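Local coordinates for non-toxic crystal protein (Bacillus thuringiensis, PDB 2D42) that is non-toxic and of uncertain function, but closely resembles the beta-pore-forming toxins of the aerolysin and epsilon-toxin kind in its elongated, strand-rich structure, at residues A[3-8]-A[33-38]; A[51-56]-A[232-237]; A[112-117]-A[157-162]; A[209-214]-A[218-223]. One frame throughout, in Å; residues are numbered along the deposited sequence.

Interaction 1: residues A[3-8]-A[33-38]; sequences INLLRE and NPIRIA
Leu5, in the first turn of helix 5-19, meets Ile35 where the chain is about to enter strand 36-43, and the two side chains lie alongside one another, pointing opposite ways. Leu5 CB already lies 4.0 Å from Ile35 CG2. With CG beside the backbone N and anti to the carbonyl carbon (chi1 -65°), the chain runs on toward the strand, and one branch of its fork, Leu5 CD1, reaches Ile35 CG2 at 3.7 Å. Leu5 CD1 also comes within 4.4 Å of Ile37 CG1, so that this single methyl lies near both isoleucines. The other branch goes elsewhere: Leu5 CD2 packs on Phe211 CZ in the neighbouring hairpin. One residue further along the helix, Leu6 CD2 approaches the far end of Ile35, 4.0 Å from its CD1; Ile35 is thus touched by Leu5 at its CG2 branch and by Leu6 at its CD1 tip. The contact is wholly apolar, without a hydrogen bond between the segments. Asn4 occupies the N-cap of the helix, and Glu8 N donates to Asn4 O to close the opening turn. Val93 of strand 71-94, Ala95 just after it and Leu203 of helix 199-206 also pack against Leu5. This is plain helix-on-sheet packing: the N-terminal helix sets its first turn against Ile35, just before strand 36-43, and Ile37 within it, in one half of the elongated beta fold.

Interaction 2: residues A[51-56]-A[232-237]; sequences DPVNHI and IGLQTF
Glu159 OE1, set between the Val53 and His55 side and the Leu234 and Phe237 side of this contact, accepts a hydrogen bond from Gln235 NE2. Segment 51-56 leads into strand 54-65 and 232-237 lies in strand 219-244; these strands flank strand 150-185 in the long sheet of the aerolysin and epsilon-toxin type of fold, both antiparallel to it. Hence the backbones stay two strand spacings apart, with Val53 CA 9.0 Å from Leu234 CA. Leu234 and Gln235 both pair with Glu159 by backbone hydrogen bonds, a beta bulge in which Leu234 takes a helix-like psi of -44°. No hydrogen bond joins 51-56 to 232-237 directly, and what meets are side chains reaching across the middle strand. At one end Val53 CG1, anti to its own carbonyl carbon, touches Leu234 CD1 at 4.1 Å, and Val112 packs on both residues. At the other, the imidazole of His55 and the ring of Phe237 lie nearly parallel, their planes 19° apart. They are slid so far that they barely overlap, with centroids separated by 5.8 Å. The nearest approach is therefore at one corner of each ring, where His55 NE2 stands 4.0 Å from Phe237 CE1.

Interaction 3: residues A[112-117]-A[157-162]; sequences VGLSGR and TLEQGA
The backbones of 112-117 and 157-162 do not pair; their nearest CA atoms, those of Val112 and Glu159, are 9.1 Å apart, and only side chains bridge the distance. The contact lays the turn leading into strand 114-122, part of a small three-stranded sheet, against the face of strand 150-185 in the large sheet of this aerolysin-like fold. Segment 112-117 opens with a G1 beta bulge, Gly113 and Leu114 both facing Phe109, and Gly113 takes the positive phi (62°) that belongs to its first position. Val112 and Glu159 approach from opposite directions. Glu159 CG is anti to the backbone N (chi1 -175°) and the chain stays extended beyond it, which carries the carboxylate straight out from the strand into the valine. Val112 meets it with its whole branch point: Glu159 OE1 lies 3.3 Å from Val112 CB and 3.5 Å from Val112 CG2, while Val112 CG1 also sits 3.5 Å from Glu159 OE2. These are packing contacts of carbon on oxygen. Glu159 OE1 accepts a hydrogen bond from Gln235 NE2 of strand 219-244. At the other oxygen, Glu159 OE2 has His55 CE1 packed against it. Close apolar neighbours would tend to raise the pKa of such a carboxylate, while the Gln235 amide, and His55 if protonated, would act the other way. Leu114, the second residue of the bulge, adds a looser touch, its CD2 methyl standing 4.5 Å from Glu159 OE1.

Interaction 4: residues A[209-214]-A[218-223]; sequences PGFTIS and NRAYFT
Gly210 to Ser214 pair with Arg219 to Thr223 as an antiparallel beta hairpin, and five backbone hydrogen bonds form its frame. Thr212 and Tyr221 are a hydrogen-bonded pair joined in both directions, with the bond from Tyr221 N to Thr212 O the shorter at 2.8 Å and nearly straight (170° at the hydrogen). Ser214 and Arg219 are bonded in both directions as well, and Thr223 N donates to Gly210 O at the open end. At the turn, Asn218 and Arg219 both face Ser214, a G1 beta bulge in which Asn218 takes positive phi. Weaker CA-H...O contacts fill in between, such as Phe222 CA to Gly210 O at 3.3 Å.

Apolar contacts gather on the face bearing Phe211, Ile213, Ala220 and Phe222. The two phenyl rings meet obliquely, planes at 55°; Phe222 CD1 lies over one face of the Phe211 ring, displaced toward its rim, while Phe211 CE1 reaches back to Phe222 CB at 3.5 Å. Ala220 CB is flanked by Ile213 CD1 at 3.9 Å and Phe211 CD1 at 4.0 Å. Leu203 of helix 199-206 packs on Phe211 and Ala220.

Polar groups occupy the other face. Thr212 OG1, placed between its backbone N and carbonyl carbon (chi1 66°), packs 3.5 Å from Tyr221 CB. Along the second strand, Arg219 NH1 donates to Tyr221 OH at 3.3 Å.

The hairpin is thus amphipathic: its apolar face, with Phe211 and Phe222, packs on helix 199-206 and on Val93 and Val173, while the face with Thr212, Ser214, Arg219 and Tyr221 carries the polar groups.

From the N terminus, interaction 1 closes first, bringing the beginning of strand 36-43 back to the start of helix 5-19. Interaction 2 then opens at 51-56 and does not close until 232-237, a wide loop that encloses both interaction 3 (112-117 to 157-162) and the short hairpin of interaction 4; these two follow one another in series, and no loops cross. Spatially the contacts form two clusters on opposite sides of the chain's centre. Interactions 1 and 4 touch through Ile3, Leu5 and Phe211, whereas 2 and 3 interleave at Glu159. Strands 150-185 and 219-244 run between the clusters; the centres of contacts in different clusters lie about 37 to 42 Å apart.

Interaction 1: residues A[3-8]-A[33-38]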
loop_
_atom_site.group_PDB
_atom_site.type_symbol
_atom_site.label_atom_id
_atom_site.label_comp_id
_atom_site.label_asym_id
_atom_site.label_seq_id
_atom_site.Cartn_x
_atom_site.Cartn_y
_atom_site.Cartn_z
ATOM N N ILE A 3 -9.847 14.820 -3.088
ATOM C CA ILE A 3 -9.798 16.183 -3.597
ATOM C C ILE A 3 -9.586 16.103 -5.104
ATOM O O ILE A 3 -8.607 15.525 -5.562
ATOM C CB ILE A 3 -8.633 16.982 -2.990
ATOM C CG1 ILE A 3 -8.880 17.235 -1.495
ATOM C CG2 ILE A 3 -8.438 18.294 -3.769
ATOM C CD1 ILE A 3 -10.072 18.117 -1.187
ATOM N N ASN A 4 -10.509 16.659 -5.882
ATOM C CA ASN A 4 -10.355 16.636 -7.329
ATOM C C ASN A 4 -9.656 17.927 -7.747
ATOM O O ASN A 4 -10.245 19.007 -7.677
ATOM C CB ASN A 4 -11.714 16.540 -8.024
ATOM C CG ASN A 4 -11.577 16.373 -9.516
ATOM O OD1 ASN A 4 -11.812 15.297 -10.056
ATOM N ND2 ASN A 4 -11.168 17.435 -10.191
ATOM N N LEU A 5 -8.408 17.810 -8.184
ATOM C CA LEU A 5 -7.628 18.979 -8.574
ATOM C C LEU A 5 -8.216 19.807 -9.711
ATOM O O LEU A 5 -8.061 21.033 -9.718
ATOM C CB LEU A 5 -6.193 18.560 -8.908
ATOM C CG LEU A 5 -5.432 18.001 -7.696
ATOM C CD1 LEU A 5 -4.118 17.392 -8.141
ATOM C CD2 LEU A 5 -5.191 19.106 -6.677
ATOM N N LEU A 6 -8.871 19.157 -10.671
ATOM C CA LEU A 6 -9.484 19.878 -11.788
ATOM C C LEU A 6 -10.676 20.684 -11.286
ATOM O O LEU A 6 -10.953 21.778 -11.776
ATOM C CB LEU A 6 -9.937 18.905 -12.880
ATOM C CG LEU A 6 -8.814 18.255 -13.692
ATOM C CD1 LEU A 6 -9.411 17.266 -14.671
ATOM C CD2 LEU A 6 -8.028 19.320 -14.436
ATOM N N ARG A 7 -11.381 20.130 -10.305
ATOM C CA ARG A 7 -12.526 20.796 -9.701
ATOM C C ARG A 7 -12.040 22.057 -8.978
ATOM O O ARG A 7 -12.671 23.117 -9.062
ATOM C CB ARG A 7 -13.222 19.845 -8.720
ATOM C CG ARG A 7 -14.272 20.494 -7.832
ATOM C CD ARG A 7 -15.386 21.140 -8.640
ATOM N NE ARG A 7 -16.299 21.880 -7.774
ATOM C CZ ARG A 7 -17.095 22.863 -8.187
ATOM N NH1 ARG A 7 -17.094 23.232 -9.463
ATOM N NH2 ARG A 7 -17.884 23.487 -7.320
ATOM N N GLU A 8 -10.914 21.938 -8.273
ATOM C CA GLU A 8 -10.333 23.072 -7.560
ATOM C C GLU A 8 -9.953 24.164 -8.570
ATOM O O GLU A 8 -10.124 25.352 -8.302
ATOM C CB GLU A 8 -9.077 22.651 -6.785
ATOM C CG GLU A 8 -9.303 21.649 -5.656
ATOM C CD GLU A 8 -10.190 22.193 -4.541
ATOM O OE1 GLU A 8 -9.966 23.338 -4.090
ATOM O OE2 GLU A 8 -11.105 21.461 -4.107
ATOM N N ASN A 33 3.038 21.033 -18.979
ATOM C CA ASN A 33 3.448 20.944 -17.580
ATOM C C ASN A 33 2.138 20.659 -16.861
ATOM O O ASN A 33 1.620 21.491 -16.121
ATOM C CB ASN A 33 4.039 22.263 -17.086
ATOM C CG ASN A 33 4.738 22.119 -15.738
ATOM O OD1 ASN A 33 4.929 23.098 -15.007
ATOM N ND2 ASN A 33 5.136 20.895 -15.409
ATOM N N PRO A 34 1.591 19.458 -17.070
ATOM C CA PRO A 34 0.325 19.050 -16.463
ATOM C C PRO A 34 0.246 19.014 -14.950
ATOM O O PRO A 34 1.249 18.847 -14.258
ATOM C CB PRO A 34 0.080 17.683 -17.081
ATOM C CG PRO A 34 1.469 17.143 -17.229
ATOM C CD PRO A 34 2.223 18.329 -17.778
ATOM N N ILE A 35 -0.973 19.190 -14.452
ATOM C CA ILE A 35 -1.232 19.116 -13.023
ATOM C C ILE A 35 -0.857 17.671 -12.746
ATOM O O ILE A 35 -1.357 16.773 -13.408
ATOM C CB ILE A 35 -2.726 19.304 -12.722
ATOM C CG1 ILE A 35 -3.140 20.745 -13.030
ATOM C CG2 ILE A 35 -3.017 18.947 -11.263
ATOM C CD1 ILE A 35 -4.631 20.959 -13.020
ATOM N N ARG A 36 0.032 17.430 -11.794
ATOM C CA ARG A 36 0.409 16.056 -11.545
ATOM C C ARG A 36 0.575 15.687 -10.083
ATOM O O ARG A 36 0.711 16.540 -9.209
ATOM C CB ARG A 36 1.699 15.709 -12.302
ATOM C CG ARG A 36 2.965 16.235 -11.666
ATOM C CD ARG A 36 4.210 15.562 -12.261
ATOM N NE ARG A 36 4.328 15.799 -13.699
ATOM C CZ ARG A 36 4.148 14.875 -14.641
ATOM N NH1 ARG A 36 3.842 13.624 -14.317
ATOM N NH2 ARG A 36 4.277 15.205 -15.919
ATOM N N ILE A 37 0.572 14.381 -9.855
ATOM C CA ILE A 37 0.731 13.792 -8.541
ATOM C C ILE A 37 1.994 12.963 -8.654
ATOM O O ILE A 37 2.119 12.150 -9.570
ATOM C CB ILE A 37 -0.479 12.884 -8.203
ATOM C CG1 ILE A 37 -1.665 13.757 -7.786
ATOM C CG2 ILE A 37 -0.101 11.863 -7.124
ATOM C CD1 ILE A 37 -2.984 13.007 -7.717
ATOM N N ALA A 38 2.928 13.185 -7.737
ATOM C CA ALA A 38 4.197 12.467 -7.745
ATOM C C ALA A 38 4.700 12.147 -6.344
ATOM O O ALA A 38 4.201 12.684 -5.352
ATOM C CB ALA A 38 5.251 13.302 -8.483
#

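Interaction 2: residues A[51-56]-A[232-237]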
loop_
_atom_site.group_PDB
_atom_site.type_symbol
_atom_site.label_atom_id
_atom_site.label_comp_id
_atom_site.label_asym_id
_atom_site.label_seq_id
_atom_site.Cartn_x
_atom_site.Cartn_y
_atom_site.Cartn_z
ATOM N N ASP A 51 -1.877 -7.841 17.136
ATOM C CA ASP A 51 -2.741 -8.964 16.768
ATOM C C ASP A 51 -2.074 -10.310 17.026
ATOM O O ASP A 51 -0.855 -10.434 16.943
ATOM C CB ASP A 51 -3.119 -8.919 15.276
ATOM C CG ASP A 51 -3.852 -7.657 14.883
ATOM O OD1 ASP A 51 -4.785 -7.759 14.061
ATOM O OD2 ASP A 51 -3.492 -6.566 15.373
ATOM N N PRO A 52 -2.876 -11.340 17.334
ATOM C CA PRO A 52 -2.348 -12.681 17.594
ATOM C C PRO A 52 -1.918 -13.307 16.272
ATOM O O PRO A 52 -2.365 -12.887 15.211
ATOM C CB PRO A 52 -3.546 -13.406 18.203
ATOM C CG PRO A 52 -4.692 -12.800 17.467
ATOM C CD PRO A 52 -4.341 -11.317 17.493
ATOM N N VAL A 53 -1.047 -14.304 16.330
ATOM C CA VAL A 53 -0.599 -14.972 15.120
ATOM C C VAL A 53 -1.292 -16.319 15.062
ATOM O O VAL A 53 -1.794 -16.798 16.081
ATOM C CB VAL A 53 0.929 -15.207 15.131
ATOM C CG1 VAL A 53 1.655 -13.880 15.297
ATOM C CG2 VAL A 53 1.305 -16.171 16.247
ATOM N N ASN A 54 -1.354 -16.904 13.868
ATOM C CA ASN A 54 -1.949 -18.220 13.690
ATOM C C ASN A 54 -0.821 -19.153 13.292
ATOM O O ASN A 54 0.074 -18.761 12.548
ATOM C CB ASN A 54 -2.997 -18.238 12.570
ATOM C CG ASN A 54 -4.270 -17.503 12.938
ATOM O OD1 ASN A 54 -4.615 -17.379 14.110
ATOM N ND2 ASN A 54 -4.989 -17.039 11.930
ATOM N N HIS A 55 -0.865 -20.376 13.797
ATOM C CA HIS A 55 0.140 -21.382 13.485
ATOM C C HIS A 55 -0.461 -22.306 12.437
ATOM O O HIS A 55 -1.344 -23.108 12.734
ATOM C CB HIS A 55 0.513 -22.166 14.744
ATOM C CG HIS A 55 1.667 -21.584 15.502
ATOM N ND1 HIS A 55 1.791 -20.235 15.755
ATOM C CD2 HIS A 55 2.754 -22.173 16.056
ATOM C CE1 HIS A 55 2.906 -20.016 16.429
ATOM N NE2 HIS A 55 3.509 -21.176 16.625
ATOM N N ILE A 56 0.023 -22.167 11.209
ATOM C CA ILE A 56 -0.451 -22.940 10.073
ATOM C C ILE A 56 0.447 -24.134 9.742
ATOM O O ILE A 56 1.651 -23.977 9.536
ATOM C CB ILE A 56 -0.524 -22.046 8.820
ATOM C CG1 ILE A 56 -1.424 -20.844 9.103
ATOM C CG2 ILE A 56 -1.037 -22.841 7.627
ATOM C CD1 ILE A 56 -1.427 -19.825 7.994
ATOM N N ILE A 232 0.770 -12.053 6.797
ATOM C CA ILE A 232 2.099 -12.336 6.279
ATOM C C ILE A 232 2.772 -13.443 7.084
ATOM O O ILE A 232 2.587 -13.541 8.304
ATOM C CB ILE A 232 3.020 -11.096 6.336
ATOM C CG1 ILE A 232 3.301 -10.722 7.786
ATOM C CG2 ILE A 232 2.363 -9.912 5.656
ATOM C CD1 ILE A 232 4.426 -9.731 7.932
ATOM N N GLY A 233 3.549 -14.268 6.391
ATOM C CA GLY A 233 4.281 -15.338 7.048
ATOM C C GLY A 233 5.451 -14.681 7.753
ATOM O O GLY A 233 6.191 -13.923 7.127
ATOM N N LEU A 234 5.613 -14.960 9.044
ATOM C CA LEU A 234 6.675 -14.362 9.847
ATOM C C LEU A 234 7.909 -15.244 10.018
ATOM O O LEU A 234 9.045 -14.763 9.939
ATOM C CB LEU A 234 6.118 -13.979 11.230
ATOM C CG LEU A 234 4.995 -12.931 11.188
ATOM C CD1 LEU A 234 4.434 -12.688 12.586
ATOM C CD2 LEU A 234 5.543 -11.638 10.582
ATOM N N GLN A 235 7.682 -16.524 10.291
ATOM C CA GLN A 235 8.770 -17.483 10.461
ATOM C C GLN A 235 8.202 -18.891 10.378
ATOM O O GLN A 235 6.985 -19.083 10.437
ATOM C CB GLN A 235 9.463 -17.300 11.814
ATOM C CG GLN A 235 8.635 -17.765 13.001
ATOM C CD GLN A 235 9.372 -17.607 14.318
ATOM O OE1 GLN A 235 10.482 -18.112 14.483
ATOM N NE2 GLN A 235 8.752 -16.907 15.267
ATOM N N THR A 236 9.084 -19.878 10.264
ATOM C CA THR A 236 8.648 -21.262 10.172
ATOM C C THR A 236 9.293 -22.122 11.241
ATOM O O THR A 236 10.335 -21.768 11.798
ATOM C CB THR A 236 8.998 -21.868 8.815
ATOM O OG1 THR A 236 10.411 -21.757 8.601
ATOM C CG2 THR A 236 8.259 -21.148 7.703
ATOM N N PHE A 237 8.658 -23.251 11.531
ATOM C CA PHE A 237 9.174 -24.180 12.520
ATOM C C PHE A 237 9.027 -25.600 11.997
ATOM O O PHE A 237 8.042 -25.926 11.327
ATOM C CB PHE A 237 8.385 -24.120 13.840
ATOM C CG PHE A 237 8.303 -22.755 14.468
ATOM C CD1 PHE A 237 7.216 -21.922 14.217
ATOM C CD2 PHE A 237 9.293 -22.322 15.356
ATOM C CE1 PHE A 237 7.109 -20.677 14.843
ATOM C CE2 PHE A 237 9.198 -21.082 15.988
ATOM C CZ PHE A 237 8.104 -20.260 15.731
#

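Interaction 3: residues A[112-117]-A[157-162]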
loop_
_atom_site.group_PDB
_atom_site.type_symbol
_atom_site.label_atom_id
_atom_site.label_comp_id
_atom_site.label_asym_id
_atom_site.label_seq_id
_atom_site.Cartn_x
_atom_site.Cartn_y
_atom_site.Cartn_z
ATOM N N VAL A 112 4.931 -12.073 19.043
ATOM C CA VAL A 112 5.941 -13.090 18.814
ATOM C C VAL A 112 7.340 -12.485 18.795
ATOM O O VAL A 112 8.330 -13.193 18.629
ATOM C CB VAL A 112 5.683 -13.865 17.499
ATOM C CG1 VAL A 112 4.407 -14.708 17.644
ATOM C CG2 VAL A 112 5.555 -12.891 16.323
ATOM N N GLY A 113 7.413 -11.169 18.977
ATOM C CA GLY A 113 8.696 -10.489 18.994
ATOM C C GLY A 113 9.466 -10.597 17.690
ATOM O O GLY A 113 10.685 -10.727 17.696
ATOM N N LEU A 114 8.763 -10.520 16.567
ATOM C CA LEU A 114 9.417 -10.635 15.272
ATOM C C LEU A 114 8.946 -9.560 14.300
ATOM O O LEU A 114 7.758 -9.240 14.242
ATOM C CB LEU A 114 9.123 -12.012 14.682
ATOM C CG LEU A 114 10.247 -12.792 14.008
ATOM C CD1 LEU A 114 11.454 -12.893 14.929
ATOM C CD2 LEU A 114 9.738 -14.170 13.656
ATOM N N SER A 115 9.879 -8.993 13.539
ATOM C CA SER A 115 9.496 -7.993 12.554
ATOM C C SER A 115 9.132 -8.717 11.270
ATOM O O SER A 115 9.597 -9.828 11.020
ATOM C CB SER A 115 10.645 -7.010 12.287
ATOM O OG SER A 115 10.818 -6.158 13.403
ATOM N N GLY A 116 8.274 -8.081 10.485
ATOM C CA GLY A 116 7.854 -8.609 9.199
ATOM C C GLY A 116 7.682 -7.430 8.238
ATOM O O GLY A 116 6.999 -6.459 8.556
ATOM N N ARG A 117 8.317 -7.485 7.075
ATOM C CA ARG A 117 8.186 -6.391 6.110
ATOM C C ARG A 117 7.019 -6.724 5.190
ATOM O O ARG A 117 7.054 -7.729 4.495
ATOM C CB ARG A 117 9.462 -6.249 5.266
ATOM C CG ARG A 117 9.530 -4.946 4.455
ATOM C CD ARG A 117 10.754 -4.898 3.527
ATOM N NE ARG A 117 10.440 -5.470 2.221
ATOM C CZ ARG A 117 11.092 -6.480 1.649
ATOM N NH1 ARG A 117 12.121 -7.056 2.259
ATOM N NH2 ARG A 117 10.699 -6.920 0.459
ATOM N N THR A 157 5.503 -25.917 10.170
ATOM C CA THR A 157 4.550 -24.898 10.593
ATOM C C THR A 157 4.942 -23.478 10.226
ATOM O O THR A 157 6.111 -23.091 10.329
ATOM C CB THR A 157 4.360 -24.948 12.125
ATOM O OG1 THR A 157 3.821 -26.220 12.485
ATOM C CG2 THR A 157 3.422 -23.844 12.600
ATOM N N LEU A 158 3.952 -22.705 9.794
ATOM C CA LEU A 158 4.170 -21.311 9.452
ATOM C C LEU A 158 3.460 -20.435 10.467
ATOM O O LEU A 158 2.279 -20.639 10.768
ATOM C CB LEU A 158 3.622 -20.977 8.063
ATOM C CG LEU A 158 3.583 -19.474 7.733
ATOM C CD1 LEU A 158 5.002 -18.931 7.629
ATOM C CD2 LEU A 158 2.834 -19.235 6.431
ATOM N N GLU A 159 4.186 -19.465 11.004
ATOM C CA GLU A 159 3.598 -18.529 11.940
ATOM C C GLU A 159 3.151 -17.354 11.070
ATOM O O GLU A 159 3.982 -16.642 10.501
ATOM C CB GLU A 159 4.635 -18.079 12.956
ATOM C CG GLU A 159 4.093 -17.196 14.037
ATOM C CD GLU A 159 5.097 -17.019 15.152
ATOM O OE1 GLU A 159 5.957 -16.118 15.045
ATOM O OE2 GLU A 159 5.037 -17.804 16.124
ATOM N N GLN A 160 1.839 -17.178 10.953
ATOM C CA GLN A 160 1.271 -16.118 10.138
ATOM C C GLN A 160 0.715 -14.965 10.956
ATOM O O GLN A 160 -0.146 -15.158 11.816
ATOM C CB GLN A 160 0.157 -16.673 9.249
ATOM C CG GLN A 160 -0.409 -15.651 8.269
ATOM C CD GLN A 160 -1.525 -16.216 7.419
ATOM O OE1 GLN A 160 -2.524 -16.702 7.945
ATOM N NE2 GLN A 160 -1.364 -16.155 6.095
ATOM N N GLY A 161 1.218 -13.764 10.677
ATOM C CA GLY A 161 0.756 -12.577 11.370
ATOM C C GLY A 161 -0.389 -11.928 10.616
ATOM O O GLY A 161 -0.606 -12.200 9.433
ATOM N N ALA A 162 -1.133 -11.069 11.300
ATOM C CA ALA A 162 -2.251 -10.372 10.686
ATOM C C ALA A 162 -2.230 -8.964 11.244
ATOM O O ALA A 162 -1.748 -8.746 12.356
ATOM C CB ALA A 162 -3.574 -11.068 11.031
#

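Interaction 4: residues A[209-214]-A[218-223]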
loop_
_atom_site.group_PDB
_atom_site.type_symbol
_atom_site.label_atom_id
_atom_site.label_comp_id
_atom_site.label_asym_id
_atom_site.label_seq_id
_atom_site.Cartn_x
_atom_site.Cartn_y
_atom_site.Cartn_z
ATOM N N PRO A 209 -8.176 21.925 1.711
ATOM C CA PRO A 209 -7.691 21.152 2.860
ATOM C C PRO A 209 -6.705 20.049 2.491
ATOM O O PRO A 209 -6.800 19.458 1.416
ATOM C CB PRO A 209 -8.974 20.562 3.457
ATOM C CG PRO A 209 -10.052 21.474 2.962
ATOM C CD PRO A 209 -9.627 21.755 1.554
ATOM N N GLY A 210 -5.768 19.776 3.395
ATOM C CA GLY A 210 -4.794 18.719 3.178
ATOM C C GLY A 210 -3.481 19.089 2.508
ATOM O O GLY A 210 -2.672 18.211 2.195
ATOM N N PHE A 211 -3.242 20.378 2.306
ATOM C CA PHE A 211 -2.015 20.799 1.639
ATOM C C PHE A 211 -1.180 21.842 2.366
ATOM O O PHE A 211 -1.705 22.700 3.068
ATOM C CB PHE A 211 -2.343 21.384 0.266
ATOM C CG PHE A 211 -2.930 20.407 -0.703
ATOM C CD1 PHE A 211 -2.107 19.684 -1.564
ATOM C CD2 PHE A 211 -4.309 20.259 -0.809
ATOM C CE1 PHE A 211 -2.651 18.834 -2.524
ATOM C CE2 PHE A 211 -4.860 19.408 -1.766
ATOM C CZ PHE A 211 -4.027 18.697 -2.626
ATOM N N THR A 212 0.133 21.757 2.190
ATOM C CA THR A 212 1.034 22.758 2.737
ATOM C C THR A 212 1.733 23.191 1.457
ATOM O O THR A 212 2.144 22.348 0.661
ATOM C CB THR A 212 2.046 22.184 3.749
ATOM O OG1 THR A 212 2.943 21.290 3.091
ATOM C CG2 THR A 212 1.309 21.452 4.869
ATOM N N ILE A 213 1.835 24.499 1.248
ATOM C CA ILE A 213 2.421 25.051 0.029
ATOM C C ILE A 213 3.858 25.536 0.156
ATOM O O ILE A 213 4.231 26.142 1.155
ATOM C CB ILE A 213 1.598 26.254 -0.472
ATOM C CG1 ILE A 213 0.096 25.994 -0.280
ATOM C CG2 ILE A 213 1.945 26.545 -1.927
ATOM C CD1 ILE A 213 -0.446 24.795 -1.010
ATOM N N SER A 214 4.656 25.295 -0.876
ATOM C CA SER A 214 6.036 25.753 -0.871
ATOM C C SER A 214 6.373 26.517 -2.149
ATOM O O SER A 214 6.703 25.914 -3.167
ATOM C CB SER A 214 6.995 24.572 -0.729
ATOM O OG SER A 214 8.341 25.023 -0.755
ATOM N N ASN A 218 8.145 25.336 -5.451
ATOM C CA ASN A 218 7.092 25.380 -6.457
ATOM C C ASN A 218 6.247 24.107 -6.449
ATOM O O ASN A 218 5.992 23.499 -7.489
ATOM C CB ASN A 218 7.720 25.592 -7.835
ATOM C CG ASN A 218 6.692 25.734 -8.922
ATOM O OD1 ASN A 218 5.730 26.487 -8.782
ATOM N ND2 ASN A 218 6.883 25.008 -10.017
ATOM N N ARG A 219 5.796 23.717 -5.267
ATOM C CA ARG A 219 5.005 22.506 -5.139
ATOM C C ARG A 219 4.136 22.563 -3.901
ATOM O O ARG A 219 4.327 23.407 -3.017
ATOM C CB ARG A 219 5.932 21.294 -5.038
ATOM C CG ARG A 219 6.812 21.341 -3.792
ATOM C CD ARG A 219 7.847 20.239 -3.775
ATOM N NE ARG A 219 8.741 20.294 -4.927
ATOM C CZ ARG A 219 9.861 19.587 -5.021
ATOM N NH1 ARG A 219 10.206 18.785 -4.027
ATOM N NH2 ARG A 219 10.635 19.677 -6.097
ATOM N N ALA A 220 3.170 21.656 -3.852
ATOM C CA ALA A 220 2.278 21.560 -2.713
ATOM C C ALA A 220 2.432 20.141 -2.186
ATOM O O ALA A 220 2.505 19.192 -2.963
ATOM C CB ALA A 220 0.844 21.816 -3.142
ATOM N N TYR A 221 2.512 19.995 -0.870
ATOM C CA TYR A 221 2.650 18.674 -0.283
ATOM C C TYR A 221 1.287 18.246 0.248
ATOM O O TYR A 221 0.677 18.945 1.058
ATOM C CB TYR A 221 3.683 18.686 0.849
ATOM C CG TYR A 221 5.120 18.777 0.377
ATOM C CD1 TYR A 221 5.744 20.010 0.184
ATOM C CD2 TYR A 221 5.854 17.619 0.114
ATOM C CE1 TYR A 221 7.082 20.090 -0.260
ATOM C CE2 TYR A 221 7.181 17.685 -0.331
ATOM C CZ TYR A 221 7.790 18.920 -0.516
ATOM O OH TYR A 221 9.103 18.969 -0.951
ATOM N N PHE A 222 0.801 17.110 -0.227
ATOM C CA PHE A 222 -0.498 16.615 0.213
ATOM C C PHE A 222 -0.354 15.572 1.312
ATOM O O PHE A 222 0.531 14.719 1.260
ATOM C CB PHE A 222 -1.266 15.987 -0.960
ATOM C CG PHE A 222 -2.547 15.305 -0.552
ATOM C CD1 PHE A 222 -3.680 16.048 -0.240
ATOM C CD2 PHE A 222 -2.602 13.916 -0.430
ATOM C CE1 PHE A 222 -4.858 15.416 0.194
ATOM C CE2 PHE A 222 -3.764 13.279 -0.000
ATOM C CZ PHE A 222 -4.895 14.027 0.314
ATOM N N THR A 223 -1.220 15.645 2.315
ATOM C CA THR A 223 -1.198 14.651 3.376
ATOM C C THR A 223 -2.610 14.110 3.548
ATOM O O THR A 223 -3.532 14.838 3.913
ATOM C CB THR A 223 -0.679 15.220 4.711
ATOM O OG1 THR A 223 0.714 15.527 4.577
ATOM C CG2 THR A 223 -0.843 14.186 5.834
#